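Local coordinates for FAD-binding PCMH-type domain-containing protein (Gibberella zeae, PDB 6YJO) that carries a covalently bound FAD and probably works as an oligosaccharide-oxidising flavoenzyme of the oxygen-dependent FAD-linked oxidoreductase family, at residues 148-153 / 319-324; 201-204 / 209-212; 213-218 / 476-481; 292-297 / 313-318. All blocks are in the same frame, centred on the assembly; numbering follows the deposited sequence.

Contact 1 (148-153 / 319-324)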
# COMPACT_ATOMS: atom_id res chain seq x y z
N ASP A 148 -0.25 17.99 -8.12
CA ASP A 148 -1.01 19.16 -7.71
C ASP A 148 -0.47 19.81 -6.44
O ASP A 148 -0.64 21.02 -6.25
CB ASP A 148 -2.48 18.79 -7.52
CG ASP A 148 -3.26 18.82 -8.82
OD1 ASP A 148 -2.64 18.71 -9.89
OD2 ASP A 148 -4.50 18.98 -8.76
N LEU A 149 0.17 19.04 -5.56
CA LEU A 149 0.71 19.62 -4.33
C LEU A 149 1.99 20.39 -4.60
O LEU A 149 2.23 21.44 -3.99
CB LEU A 149 0.97 18.53 -3.29
CG LEU A 149 -0.25 17.92 -2.59
CD1 LEU A 149 0.21 16.85 -1.62
CD2 LEU A 149 -1.04 18.99 -1.87
N PHE A 150 2.84 19.89 -5.50
CA PHE A 150 4.07 20.59 -5.85
C PHE A 150 3.81 21.83 -6.68
O PHE A 150 4.64 22.74 -6.68
CB PHE A 150 5.01 19.64 -6.59
CG PHE A 150 6.32 20.25 -6.98
CD1 PHE A 150 6.47 20.90 -8.20
CD2 PHE A 150 7.42 20.18 -6.13
CE1 PHE A 150 7.68 21.47 -8.56
CE2 PHE A 150 8.63 20.75 -6.49
CZ PHE A 150 8.76 21.39 -7.70
N GLN A 151 2.67 21.89 -7.38
CA GLN A 151 2.34 23.03 -8.22
C GLN A 151 1.40 24.03 -7.56
O GLN A 151 1.45 25.22 -7.88
CB GLN A 151 1.71 22.55 -9.54
CG GLN A 151 1.62 23.62 -10.62
CD GLN A 151 0.24 24.24 -10.72
OE1 GLN A 151 0.03 25.38 -10.32
NE2 GLN A 151 -0.71 23.48 -11.25
N PHE A 152 0.53 23.58 -6.64
CA PHE A 152 -0.26 24.53 -5.86
C PHE A 152 0.62 25.29 -4.88
O PHE A 152 0.37 26.47 -4.59
CB PHE A 152 -1.38 23.80 -5.11
CG PHE A 152 -2.47 23.27 -6.01
CD1 PHE A 152 -2.53 23.60 -7.36
CD2 PHE A 152 -3.46 22.45 -5.49
CE1 PHE A 152 -3.53 23.11 -8.17
CE2 PHE A 152 -4.47 21.96 -6.30
CZ PHE A 152 -4.50 22.29 -7.64
N GLY A 153 1.65 24.63 -4.35
CA GLY A 153 2.69 25.28 -3.58
C GLY A 153 4.03 24.70 -3.99
O GLY A 153 4.40 24.76 -5.17
N GLY A 319 15.36 17.48 -9.13
CA GLY A 319 14.18 17.91 -8.43
C GLY A 319 13.39 16.75 -7.83
O GLY A 319 13.67 15.58 -8.07
N TRP A 320 12.37 17.11 -7.05
CA TRP A 320 11.54 16.11 -6.38
C TRP A 320 10.63 15.40 -7.37
O TRP A 320 10.45 14.18 -7.29
CB TRP A 320 10.73 16.80 -5.27
CG TRP A 320 9.46 16.10 -4.84
CD1 TRP A 320 8.19 16.37 -5.28
CD2 TRP A 320 9.34 15.06 -3.87
NE1 TRP A 320 7.29 15.56 -4.64
CE2 TRP A 320 7.97 14.74 -3.77
CE3 TRP A 320 10.25 14.37 -3.07
CZ2 TRP A 320 7.49 13.75 -2.91
CZ3 TRP A 320 9.77 13.38 -2.21
CH2 TRP A 320 8.40 13.08 -2.14
N ILE A 321 10.05 16.15 -8.31
CA ILE A 321 9.22 15.55 -9.34
C ILE A 321 10.07 14.70 -10.27
O ILE A 321 9.57 13.74 -10.87
CB ILE A 321 8.45 16.65 -10.11
CG1 ILE A 321 7.46 17.35 -9.17
CG2 ILE A 321 7.73 16.07 -11.31
CD1 ILE A 321 6.30 16.46 -8.71
N GLN A 322 11.35 15.02 -10.40
CA GLN A 322 12.24 14.19 -11.21
C GLN A 322 12.42 12.82 -10.59
O GLN A 322 12.38 11.80 -11.29
CB GLN A 322 13.58 14.90 -11.39
CG GLN A 322 14.30 14.57 -12.68
CD GLN A 322 15.35 15.62 -13.04
OE1 GLN A 322 15.69 16.48 -12.23
NE2 GLN A 322 15.85 15.55 -14.27
N MET A 323 12.61 12.77 -9.27
CA MET A 323 12.80 11.48 -8.60
C MET A 323 11.54 10.63 -8.68
O MET A 323 11.62 9.41 -8.85
CB MET A 323 13.20 11.71 -7.14
CG MET A 323 13.26 10.44 -6.29
SD MET A 323 11.66 9.90 -5.63
CE MET A 323 11.08 11.39 -4.80
N LEU A 324 10.36 11.25 -8.53
CA LEU A 324 9.12 10.49 -8.65
C LEU A 324 8.93 9.93 -10.05
O LEU A 324 8.36 8.85 -10.22
CB LEU A 324 7.93 11.37 -8.26
CG LEU A 324 7.88 11.84 -6.80
CD1 LEU A 324 6.70 12.79 -6.58
CD2 LEU A 324 7.80 10.65 -5.85
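Phe150 reaches from the last turns of helix 142-152 toward the first turn of helix 320-326 and meets two neighbouring side chains there, Ile321 and Trp320. The isoleucine comes over the flat of the phenyl ring: its CG1 sits 3.9 Å from the centroid of the Phe150 ring and only 17° off the ring normal, a CH-pi contact displaced toward the ring atoms CG and CD1. Further along the same branch, Ile321 CD1 leans back to the root of the aromatic side chain, 4.0 Å from Phe150 CB. With its CG anti to the main-chain nitrogen (chi1 -179°), Phe150 extends from its helix toward Ile321, bridging backbones whose nearest alpha carbons, Phe150 CA and Ile321 CA, are 8.0 Å apart. Trp320 passes Phe150 running the other way and touches it obliquely, with Trp320 CD1 4.0 Å from Phe150 CD2. Its own indole, about 12 Å from the FAD, is covered on one face by Leu324 CD1, one turn on, and is also packed by Pro238 and Tyr291, while Ala237 touches Phe150. At the helix start, the N-cap Gly319 gives its N-H to Gln322 OE1. Between the two helix ends there is no hydrogen bond or charge pair; they meet through carbon alone, so the attraction at this spot is dispersion and CH-pi, with no directional polar bond.

Contact 2 (201-204 / 209-212). With NAG (2-acetamido-2-deoxy-beta-D-glucopyranose), chain B; NAG (2-acetamido-2-deoxy-beta-D-glucopyranose), chain C.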
# COMPACT_ATOMS: atom_id res chain seq x y z
N THR A 201 -24.92 7.71 7.16
CA THR A 201 -24.54 8.91 7.89
C THR A 201 -23.15 9.36 7.46
O THR A 201 -22.22 8.55 7.35
CB THR A 201 -24.57 8.65 9.39
OG1 THR A 201 -25.93 8.58 9.85
CG2 THR A 201 -23.84 9.75 10.15
N ILE A 202 -23.00 10.66 7.20
CA ILE A 202 -21.74 11.25 6.79
C ILE A 202 -21.06 11.85 8.02
O ILE A 202 -21.63 12.72 8.68
CB ILE A 202 -21.94 12.33 5.71
CG1 ILE A 202 -22.86 11.83 4.60
CG2 ILE A 202 -20.60 12.76 5.13
CD1 ILE A 202 -23.21 12.89 3.57
N ARG A 203 -19.85 11.38 8.32
CA ARG A 203 -19.06 11.89 9.42
C ARG A 203 -17.78 12.53 8.90
O ARG A 203 -17.26 12.15 7.85
CB ARG A 203 -18.68 10.78 10.42
CG ARG A 203 -19.85 10.15 11.15
CD ARG A 203 -20.59 11.14 12.01
NE ARG A 203 -21.52 10.47 12.91
CZ ARG A 203 -22.66 10.99 13.35
NH1 ARG A 203 -23.04 12.21 12.98
NH2 ARG A 203 -23.43 10.28 14.16
N TYR A 204 -17.27 13.50 9.65
CA TYR A 204 -15.87 13.91 9.54
C TYR A 204 -15.14 13.29 10.72
O TYR A 204 -15.40 13.64 11.88
CB TYR A 204 -15.69 15.42 9.52
CG TYR A 204 -14.23 15.80 9.44
CD1 TYR A 204 -13.51 15.58 8.28
CD2 TYR A 204 -13.57 16.32 10.54
CE1 TYR A 204 -12.17 15.89 8.20
CE2 TYR A 204 -12.22 16.64 10.48
CZ TYR A 204 -11.53 16.42 9.30
OH TYR A 204 -10.19 16.73 9.23
N GLU A 209 -12.94 14.32 17.51
CA GLU A 209 -14.35 13.97 17.47
C GLU A 209 -14.58 12.46 17.48
O GLU A 209 -15.62 12.01 17.97
CB GLU A 209 -15.01 14.59 16.23
CG GLU A 209 -14.91 16.10 16.15
CD GLU A 209 -13.72 16.57 15.32
OE1 GLU A 209 -12.59 16.14 15.61
OE2 GLU A 209 -13.94 17.36 14.38
N TYR A 210 -13.64 11.67 16.94
CA TYR A 210 -13.85 10.23 16.77
C TYR A 210 -12.49 9.53 16.86
O TYR A 210 -11.91 9.09 15.87
CB TYR A 210 -14.56 9.93 15.45
CG TYR A 210 -15.97 10.48 15.38
CD1 TYR A 210 -17.02 9.86 16.05
CD2 TYR A 210 -16.25 11.61 14.63
CE1 TYR A 210 -18.30 10.36 15.99
CE2 TYR A 210 -17.54 12.12 14.55
CZ TYR A 210 -18.56 11.48 15.24
OH TYR A 210 -19.85 11.98 15.18
N TYR A 211 -11.99 9.41 18.10
CA TYR A 211 -10.63 8.93 18.31
C TYR A 211 -10.44 7.50 17.80
O TYR A 211 -9.45 7.20 17.13
CB TYR A 211 -10.28 9.01 19.80
CG TYR A 211 -8.80 8.92 20.10
CD1 TYR A 211 -7.97 10.03 19.93
CD2 TYR A 211 -8.22 7.74 20.56
CE1 TYR A 211 -6.62 9.96 20.20
CE2 TYR A 211 -6.87 7.67 20.84
CZ TYR A 211 -6.07 8.78 20.66
OH TYR A 211 -4.72 8.72 20.93
N ASP A 212 -11.39 6.61 18.11
CA ASP A 212 -11.23 5.20 17.75
C ASP A 212 -11.46 4.97 16.27
O ASP A 212 -10.73 4.19 15.64
CB ASP A 212 -12.19 4.34 18.57
CG ASP A 212 -11.80 4.24 20.03
OD1 ASP A 212 -10.62 4.47 20.36
OD2 ASP A 212 -12.68 3.92 20.85
C1 NAG B . -23.06 6.96 16.73
C2 NAG B . -21.81 7.75 17.16
C3 NAG B . -21.72 7.85 18.69
C4 NAG B . -23.02 8.42 19.24
C5 NAG B . -24.17 7.52 18.82
C6 NAG B . -25.52 8.02 19.29
C7 NAG B . -20.09 7.47 15.43
C8 NAG B . -18.84 6.74 15.03
N2 NAG B . -20.60 7.14 16.62
O3 NAG B . -20.64 8.71 19.01
O4 NAG B . -23.01 8.62 20.65
O5 NAG B . -24.23 7.49 17.39
O6 NAG B . -26.05 8.98 18.38
O7 NAG B . -20.61 8.32 14.71
C1 NAG C . -25.02 5.57 12.00
C2 NAG C . -25.93 6.39 12.91
C3 NAG C . -25.11 7.21 13.90
C4 NAG C . -24.09 6.35 14.63
C5 NAG C . -23.28 5.52 13.63
C6 NAG C . -22.37 4.52 14.31
C7 NAG C . -28.11 7.37 12.32
C8 NAG C . -28.84 8.31 11.41
N2 NAG C . -26.79 7.26 12.11
O3 NAG C . -25.99 7.82 14.84
O4 NAG C . -23.17 7.19 15.31
O5 NAG C . -24.16 4.76 12.79
O6 NAG C . -23.07 3.34 14.68
O7 NAG C . -28.69 6.73 13.20
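Arg203 and Tyr210 form the dense half of this surface contact, together with two sugars of a glycan. The phenol oxygen rests over one face of the guanidinium, Tyr210 OH being 3.2 Å from Arg203 NE, but the angle is wrong for a hydrogen bond; the two flat groups are turned only 20° from each other. Thr201 CG2 covers the opposite face, so the guanidinium is sandwiched. A bend at chi2 (-63°) turns the arginine toward the sugars, where Arg203 NE donates to the acetamide O7 of NAG (chain B) at 2.9 Å. O7 of NAG (chain B) also lies 3.3 Å from Tyr210 CE1. A weak bond runs in the guanidinium plane from Arg203 NH2 to O4 of NAG (chain C), the oxygen that links the two sugars. NAG (chain C) N2 gives a nearly straight bond to Thr201 OG1, 2.8 Å long. Thr201 is the third residue of the Asn-X-Thr sequon beginning at Asn199, consistent with a glycan attached there.

The other half is loose. Glu209 OE2 comes no closer than 4.0 Å to Tyr204 CD2, at the edge of the ring, while the Tyr204 carbonyl lies nearer the tight side, its O at the edge of the Tyr210 ring. Strand and helix start thus share no hydrogen bond; the polar grip is protein on sugar, and three bonds, one weak, are consistent with both sugars being held against the strand.

Contact 3 (213-218 / 476-481)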
# COMPACT_ATOMS: atom_id res chain seq x y z
N LEU A 213 -12.47 5.61 15.69
CA LEU A 213 -12.71 5.48 14.26
C LEU A 213 -11.49 5.96 13.47
O LEU A 213 -11.02 5.27 12.55
CB LEU A 213 -13.96 6.27 13.87
CG LEU A 213 -14.29 6.37 12.38
CD1 LEU A 213 -14.25 5.00 11.72
CD2 LEU A 213 -15.67 7.01 12.21
N THR A 214 -10.96 7.13 13.82
CA THR A 214 -9.77 7.65 13.15
C THR A 214 -8.59 6.71 13.37
O THR A 214 -7.75 6.53 12.48
CB THR A 214 -9.45 9.05 13.68
OG1 THR A 214 -10.59 9.89 13.54
CG2 THR A 214 -8.27 9.66 12.93
N TRP A 215 -8.51 6.10 14.55
CA TRP A 215 -7.46 5.13 14.83
C TRP A 215 -7.55 3.95 13.87
O TRP A 215 -6.52 3.46 13.37
CB TRP A 215 -7.58 4.67 16.29
CG TRP A 215 -6.72 3.51 16.68
CD1 TRP A 215 -5.45 3.56 17.17
CD2 TRP A 215 -7.09 2.13 16.63
NE1 TRP A 215 -5.00 2.28 17.44
CE2 TRP A 215 -5.99 1.39 17.11
CE3 TRP A 215 -8.24 1.45 16.24
CZ2 TRP A 215 -6.01 0.00 17.20
CZ3 TRP A 215 -8.26 0.07 16.32
CH2 TRP A 215 -7.15 -0.64 16.80
N ALA A 216 -8.77 3.49 13.58
CA ALA A 216 -8.93 2.38 12.64
C ALA A 216 -8.65 2.82 11.21
O ALA A 216 -8.12 2.04 10.41
CB ALA A 216 -10.35 1.80 12.76
N LEU A 217 -9.01 4.06 10.87
CA LEU A 217 -8.75 4.54 9.51
C LEU A 217 -7.27 4.60 9.21
O LEU A 217 -6.86 4.43 8.05
CB LEU A 217 -9.39 5.92 9.31
CG LEU A 217 -10.92 5.95 9.39
CD1 LEU A 217 -11.47 7.31 9.00
CD2 LEU A 217 -11.54 4.86 8.53
N ARG A 218 -6.43 4.84 10.23
CA ARG A 218 -4.98 4.82 10.06
C ARG A 218 -4.49 3.37 10.12
O ARG A 218 -3.76 2.96 11.03
CB ARG A 218 -4.29 5.67 11.12
CG ARG A 218 -4.54 7.17 11.03
CD ARG A 218 -3.58 7.92 11.94
NE ARG A 218 -3.87 9.35 11.99
CZ ARG A 218 -4.67 9.93 12.89
NH1 ARG A 218 -5.28 9.21 13.82
NH2 ARG A 218 -4.87 11.24 12.84
N GLY A 476 -2.17 -7.51 13.63
CA GLY A 476 -1.49 -7.83 14.88
C GLY A 476 -2.39 -7.68 16.09
O GLY A 476 -3.53 -8.16 16.11
N LYS A 477 -1.87 -7.01 17.12
CA LYS A 477 -2.58 -6.87 18.39
C LYS A 477 -3.64 -5.78 18.36
O LYS A 477 -4.25 -5.49 19.40
CB LYS A 477 -1.58 -6.59 19.52
CG LYS A 477 -0.86 -5.24 19.42
CD LYS A 477 0.02 -5.00 20.64
CE LYS A 477 0.80 -3.70 20.53
NZ LYS A 477 1.38 -3.27 21.83
N SER A 478 -3.87 -5.16 17.20
CA SER A 478 -4.99 -4.25 17.04
C SER A 478 -6.29 -4.97 16.72
O SER A 478 -7.36 -4.36 16.80
CB SER A 478 -4.70 -3.24 15.92
OG SER A 478 -3.70 -2.31 16.32
N LEU A 479 -6.22 -6.25 16.35
CA LEU A 479 -7.41 -6.99 15.92
C LEU A 479 -8.57 -6.88 16.89
O LEU A 479 -9.68 -6.54 16.45
CB LEU A 479 -7.05 -8.47 15.71
CG LEU A 479 -7.42 -9.13 14.37
CD1 LEU A 479 -7.50 -10.66 14.53
CD2 LEU A 479 -8.72 -8.58 13.79
N PRO A 480 -8.41 -7.15 18.19
CA PRO A 480 -9.59 -7.14 19.08
C PRO A 480 -10.31 -5.80 19.09
O PRO A 480 -11.54 -5.75 18.96
CB PRO A 480 -9.01 -7.50 20.45
CG PRO A 480 -7.64 -8.09 20.18
CD PRO A 480 -7.16 -7.40 18.93
N LYS A 481 -9.56 -4.71 19.25
CA LYS A 481 -10.16 -3.38 19.21
C LYS A 481 -10.80 -3.11 17.85
O LYS A 481 -11.88 -2.51 17.77
CB LYS A 481 -9.11 -2.33 19.54
CG LYS A 481 -9.65 -0.99 20.04
CD LYS A 481 -8.73 0.15 19.63
CE LYS A 481 -8.75 1.31 20.62
NZ LYS A 481 -7.88 2.43 20.15
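A lysine-tryptophan cation-pi pair joins helix 211-220 to the start of helix 479-489, in the berberine-like C-terminal region. Lys481 lays its extended chain across one face of the Trp215 indole. Its NZ stands 3.6 Å from the centroid of the five-membered ring, 11° off the normal, while CD takes the six-membered ring in a CH-pi contact, 3.4 Å from that centroid. The packing is tight: Lys481 CD comes within 3.3 Å of both Trp215 CH2 and CZ3. A chi1 of 171° swings the indole away from its own backbone N and toward helix 479-489, where its face meets the lysine chain. Ser478 closes on the benzo end of the indole, its CB 3.7 Å from Trp215 CH2 and its OG 3.4 Å from Trp215 CZ2. That hydroxyl is hydrogen-bonded to Ala409 O, and the Trp215 backbone bonds to Ala409 as well, so Ala409 is bonded to both Ser478 and Trp215. The ammonium group has a further, weak ion pair with Asp212, one turn before Trp215. Around the pair, Leu482 packs on Trp215 and Ala216, Leu485 reaches Ala216, Leu489 touches Leu213, and strand 202-206 backs helix 211-220 through Ala205.

Contact 4 (292-297 / 313-318)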
# COMPACT_ATOMS: atom_id res chain seq x y z
N GLY A 292 19.46 14.95 -0.38
CA GLY A 292 20.70 15.63 -0.09
C GLY A 292 21.61 15.57 -1.31
O GLY A 292 21.19 15.16 -2.40
N THR A 293 22.86 15.98 -1.10
CA THR A 293 23.81 16.06 -2.20
C THR A 293 24.46 14.70 -2.46
O THR A 293 24.46 13.81 -1.61
CB THR A 293 24.89 17.10 -1.90
OG1 THR A 293 25.73 16.63 -0.84
CG2 THR A 293 24.25 18.43 -1.49
N ARG A 294 25.02 14.56 -3.66
CA ARG A 294 25.72 13.33 -4.01
C ARG A 294 26.85 13.05 -3.02
O ARG A 294 26.97 11.93 -2.50
CB ARG A 294 26.27 13.40 -5.44
CG ARG A 294 27.24 12.27 -5.81
CD ARG A 294 26.60 10.89 -5.64
NE ARG A 294 27.57 9.81 -5.76
CZ ARG A 294 27.98 9.28 -6.91
NH1 ARG A 294 27.51 9.73 -8.06
NH2 ARG A 294 28.87 8.30 -6.91
N ALA A 295 27.69 14.06 -2.76
CA ALA A 295 28.82 13.87 -1.86
C ALA A 295 28.38 13.47 -0.46
O ALA A 295 29.09 12.72 0.22
CB ALA A 295 29.66 15.14 -1.81
N ASN A 296 27.21 13.94 -0.01
CA ASN A 296 26.71 13.51 1.29
C ASN A 296 26.19 12.09 1.23
O ASN A 296 26.39 11.31 2.17
CB ASN A 296 25.62 14.46 1.78
CG ASN A 296 26.16 15.79 2.26
OD1 ASN A 296 25.61 16.84 1.94
ND2 ASN A 296 27.25 15.75 3.02
N LEU A 297 25.51 11.72 0.14
CA LEU A 297 25.11 10.33 -0.05
C LEU A 297 26.33 9.42 0.01
O LEU A 297 26.28 8.34 0.62
CB LEU A 297 24.40 10.18 -1.40
CG LEU A 297 24.16 8.76 -1.93
CD1 LEU A 297 23.10 8.04 -1.11
CD2 LEU A 297 23.77 8.80 -3.40
N SER A 313 26.45 2.53 -8.99
CA SER A 313 26.40 2.31 -10.43
C SER A 313 25.86 3.54 -11.15
O SER A 313 26.48 4.02 -12.10
CB SER A 313 25.54 1.08 -10.74
OG SER A 313 26.21 -0.11 -10.37
N THR A 314 24.72 4.06 -10.71
CA THR A 314 24.15 5.29 -11.25
C THR A 314 23.70 6.18 -10.10
O THR A 314 23.16 5.69 -9.10
CB THR A 314 22.96 4.99 -12.18
OG1 THR A 314 21.93 4.32 -11.45
CG2 THR A 314 23.41 4.12 -13.35
N ALA A 315 23.94 7.48 -10.25
CA ALA A 315 23.52 8.44 -9.23
C ALA A 315 23.43 9.81 -9.89
O ALA A 315 24.28 10.18 -10.70
CB ALA A 315 24.50 8.46 -8.05
N SER A 316 22.38 10.54 -9.54
CA SER A 316 22.09 11.81 -10.18
C SER A 316 21.26 12.65 -9.22
O SER A 316 20.43 12.12 -8.48
CB SER A 316 21.35 11.60 -11.51
OG SER A 316 20.97 12.84 -12.08
N THR A 317 21.49 13.96 -9.23
CA THR A 317 20.77 14.89 -8.37
C THR A 317 19.81 15.72 -9.21
O THR A 317 20.12 16.10 -10.34
CB THR A 317 21.75 15.80 -7.62
OG1 THR A 317 22.79 15.02 -7.04
CG2 THR A 317 21.03 16.57 -6.51
N GLY A 318 18.65 16.00 -8.64
CA GLY A 318 17.63 16.72 -9.37
C GLY A 318 16.46 17.09 -8.48
O GLY A 318 16.53 17.03 -7.26
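Gly292 opens the contact at its looser end, its carbonyl O 4.3 Å from Thr317 CG2. It belongs to a beta-alpha-beta crossover: strand 283-290 leads into helix 294-308, which returns to edge strand 314-315. Both strands run antiparallel to 242-248, the strand between them, and so parallel to each other. Gly292 O is hydrogen-bonded to Thr242 OG1, and Thr317 OG1 bonds to the same hydroxyl, so Thr242 ties the two segments together indirectly.

Thr293 is the N-cap of the helix. Its OG1 accepts from Asn296 N at 3.2 Å, and the hydroxyl in turn donates to Asn296 OD1 at 2.8 Å, approaching from above the amide plane.

Arg294 carries most of the touching. Its alpha carbon is 6.8 Å from Thr317 CA, and its CB lies 4.2 Å from Thr317 OG1. A chi1 of 169° leads the chain off toward the edge strand before it kinks at chi2 (58°) and runs alongside, bringing one face of the guanidinium over the Ala315 methyl. NE is hydrogen-bonded to Asn298 OD1 on the next turn, which restrains the guanidinium. Just before Ala315 the strand bulges, Ser313 and Thr314 both facing Ser245 in a classic beta bulge.

Leu297 turns inward to Thr242, Phe244 and Tyr290, and its N bonds to Thr293 O in the first helical turn. The closest approach between the segments is made by Arg294 NH1, 3.3 Å from Ala315 CB.

Overall arrangement
None of the four contacts lies wholly in the core. Contact 1 comes nearest, partly buried and entirely apolar, whereas contacts 2, 3 and 4 are at the surface and bring cationic side chains against flat groups, methyls or sugars. Contacts 2 and 3 share helix 211-220 and touch each other through Asp212 and Lys481; one leads out to the glycan, the other to the C-terminal helix. Segments 313-318 of contact 4 and 319-324 of contact 1 adjoin, a short loop leading from edge strand 314-315 to helix 320-326. Contact 4 lies across the chain's centre from contact 3, their centres about 39 Å apart.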